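Local coordinates for pyridoxamine 5'-phosphate oxidase family protein (Corynebacterium diphtheriae NCTC 13129, PDB 3CP3) that is of unknown function but belongs to the pyridoxamine 5'-phosphate oxidase family, whose fold is consistent with binding a flavin such as FMN, at residues A[33-38]-A[72-77]. Numbering follows the deposited sequence. Where two conformers were deposited one is given.
Sequences VVHRKD and NLNSDV
His35 and Asn74 carry the centre of the contact between 33-38 and 72-77. The imidazole lies beside the Asn74 side chain, ring and amide planes stacked 24° apart, and Asn74 CB makes a CH-pi contact over one ring face, 4.0 Å from the centroid. With Asn74 CG anti to its backbone N (chi1 -156°), the amide runs alongside the imidazole; its OD1 accepts from Asp76 N at 2.9 Å, closing an Asx turn, while a water accepts from both ND2 and Lys37 N. Asn74 N donates to His35 O at 2.9 Å, the one direct hydrogen bond across the segments. A second water accepts from His35 N and lies within hydrogen-bonding distance of the carbonyls of Asn74 and Asp76. Leu73 CD1 packs against Val34 CB at 3.9 Å, and Val34 CG1 lies alongside Val77 CG1. In contrast to this buried valine side, exposed Arg36 and Asn72 meet loosely: Arg36 NH1 stays 4.0 Å from Asn72 CG, guanidinium and amide planes 43° apart. The contact joins the end of strand 29-36 to the loop entering its antiparallel partner 76-83; strand 39-50 pairs with 29-36 and 89-100 with 76-83, Arg132 salt-bridges Asp76, and Asp38 of the second subunit packs on His35.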
loop_
_atom_site.group_PDB
_atom_site.type_symbol
_atom_site.label_atom_id
_atom_site.label_comp_id
_atom_site.label_asym_id
_atom_site.label_seq_id
_atom_site.Cartn_x
_atom_site.Cartn_y
_atom_site.Cartn_z
ATOM N N VAL A 33 1.722 -5.861 -2.577
ATOM C CA VAL A 33 1.095 -5.477 -3.794
ATOM C C VAL A 33 1.322 -6.577 -4.799
ATOM O O VAL A 33 2.484 -6.926 -5.100
ATOM C CB VAL A 33 1.674 -4.146 -4.346
ATOM C CG1 VAL A 33 0.979 -3.786 -5.623
ATOM C CG2 VAL A 33 1.499 -3.028 -3.282
ATOM N N VAL A 34 0.221 -7.056 -5.360
ATOM C CA VAL A 34 0.270 -8.164 -6.285
ATOM C C VAL A 34 -0.365 -7.793 -7.590
ATOM O O VAL A 34 -1.075 -6.776 -7.700
ATOM C CB VAL A 34 -0.485 -9.406 -5.749
ATOM C CG1 VAL A 34 0.110 -9.852 -4.418
ATOM C CG2 VAL A 34 -1.973 -9.082 -5.570
ATOM N N HIS A 35 -0.058 -8.600 -8.590
ATOM C CA HIS A 35 -0.633 -8.392 -9.882
ATOM C C HIS A 35 -0.723 -9.604 -10.694
ATOM O O HIS A 35 0.157 -10.478 -10.633
ATOM C CB HIS A 35 0.075 -7.282 -10.681
ATOM C CG HIS A 35 1.466 -7.601 -11.131
ATOM N ND1 HIS A 35 2.537 -7.640 -10.260
ATOM C CD2 HIS A 35 1.981 -7.777 -12.364
ATOM C CE1 HIS A 35 3.646 -7.871 -10.936
ATOM N NE2 HIS A 35 3.332 -7.986 -12.210
ATOM N N ARG A 36 -1.818 -9.713 -11.446
ATOM C CA ARG A 36 -1.915 -10.664 -12.562
ATOM C C ARG A 36 -2.101 -9.801 -13.818
ATOM O O ARG A 36 -3.181 -9.228 -14.058
ATOM C CB ARG A 36 -3.050 -11.676 -12.351
ATOM C CG ARG A 36 -3.243 -12.707 -13.480
ATOM C CD ARG A 36 -4.477 -13.605 -13.225
ATOM N NE ARG A 36 -4.910 -14.329 -14.430
ATOM C CZ ARG A 36 -5.785 -15.334 -14.446
ATOM N NH1 ARG A 36 -6.332 -15.771 -13.316
ATOM N NH2 ARG A 36 -6.107 -15.922 -15.598
ATOM N N LYS A 37 -1.007 -9.663 -14.569
ATOM C CA LYS A 37 -0.872 -8.691 -15.673
ATOM C C LYS A 37 -1.109 -7.278 -15.145
ATOM O O LYS A 37 -0.398 -6.826 -14.226
ATOM C CB LYS A 37 -1.780 -9.033 -16.895
ATOM C CG LYS A 37 -1.555 -10.428 -17.486
ATOM C CD LYS A 37 -2.307 -10.585 -18.817
ATOM C CE LYS A 37 -2.362 -12.043 -19.280
ATOM N NZ LYS A 37 -3.109 -12.190 -20.591
ATOM N N ASP A 38 -2.122 -6.593 -15.677
ATOM C CA ASP A 38 -2.423 -5.218 -15.257
ATOM C C ASP A 38 -3.456 -5.039 -14.140
ATOM O O ASP A 38 -3.658 -3.893 -13.662
ATOM C CB ASP A 38 -2.863 -4.374 -16.454
ATOM C CG ASP A 38 -1.709 -4.032 -17.367
ATOM O OD1 ASP A 38 -1.401 -2.816 -17.485
ATOM O OD2 ASP A 38 -1.116 -4.977 -17.959
ATOM N N ASN A 72 -1.533 -18.000 -9.274
ATOM C CA ASN A 72 -1.725 -17.321 -10.581
ATOM C C ASN A 72 -1.378 -15.863 -10.576
ATOM O O ASN A 72 -1.329 -15.243 -11.623
ATOM C CB ASN A 72 -3.123 -17.528 -11.190
ATOM C CG ASN A 72 -4.255 -17.205 -10.214
ATOM O OD1 ASN A 72 -4.329 -16.117 -9.648
ATOM N ND2 ASN A 72 -5.151 -18.163 -10.038
ATOM N N LEU A 73 -1.178 -15.296 -9.391
ATOM C CA LEU A 73 -0.571 -13.964 -9.285
ATOM C C LEU A 73 0.907 -14.095 -9.674
ATOM O O LEU A 73 1.525 -15.126 -9.496
ATOM C CB LEU A 73 -0.707 -13.381 -7.890
ATOM C CG LEU A 73 -2.122 -13.359 -7.250
ATOM C CD1 LEU A 73 -2.017 -12.948 -5.787
ATOM C CD2 LEU A 73 -2.988 -12.399 -7.988
ATOM N N ASN A 74 1.436 -13.075 -10.292
ATOM C CA ASN A 74 2.850 -13.083 -10.558
ATOM C C ASN A 74 3.612 -13.299 -9.212
ATOM O O ASN A 74 3.183 -12.813 -8.172
ATOM C CB ASN A 74 3.158 -11.750 -11.173
ATOM C CG ASN A 74 4.380 -11.755 -12.005
ATOM O OD1 ASN A 74 5.456 -12.052 -11.526
ATOM N ND2 ASN A 74 4.250 -11.295 -13.232
ATOM N N SER A 75 4.746 -13.989 -9.240
ATOM C CA SER A 75 5.568 -14.068 -8.022
ATOM C C SER A 75 6.212 -12.723 -7.706
ATOM O O SER A 75 6.622 -12.455 -6.560
ATOM C CB SER A 75 6.620 -15.204 -8.156
ATOM O OG SER A 75 7.653 -14.811 -9.076
ATOM N N ASP A 76 6.222 -11.813 -8.693
ATOM C CA ASP A 76 6.833 -10.495 -8.543
ATOM C C ASP A 76 5.859 -9.569 -7.798
ATOM O O ASP A 76 4.696 -9.377 -8.221
ATOM C CB ASP A 76 7.167 -9.921 -9.966
ATOM C CG ASP A 76 7.813 -8.536 -9.935
ATOM O OD1 ASP A 76 8.690 -8.235 -9.088
ATOM O OD2 ASP A 76 7.463 -7.741 -10.837
ATOM N N VAL A 77 6.336 -9.031 -6.675
ATOM C CA VAL A 77 5.484 -8.294 -5.732
ATOM C C VAL A 77 6.214 -7.058 -5.234
ATOM O O VAL A 77 7.452 -6.923 -5.398
ATOM C CB VAL A 77 5.071 -9.151 -4.458
ATOM C CG1 VAL A 77 4.165 -10.335 -4.840
ATOM C CG2 VAL A 77 6.296 -9.664 -3.634
HETATM O O HOH W 1 2.241 -10.258 -7.905
HETATM O O HOH W 2 1.506 -11.075 -14.267
#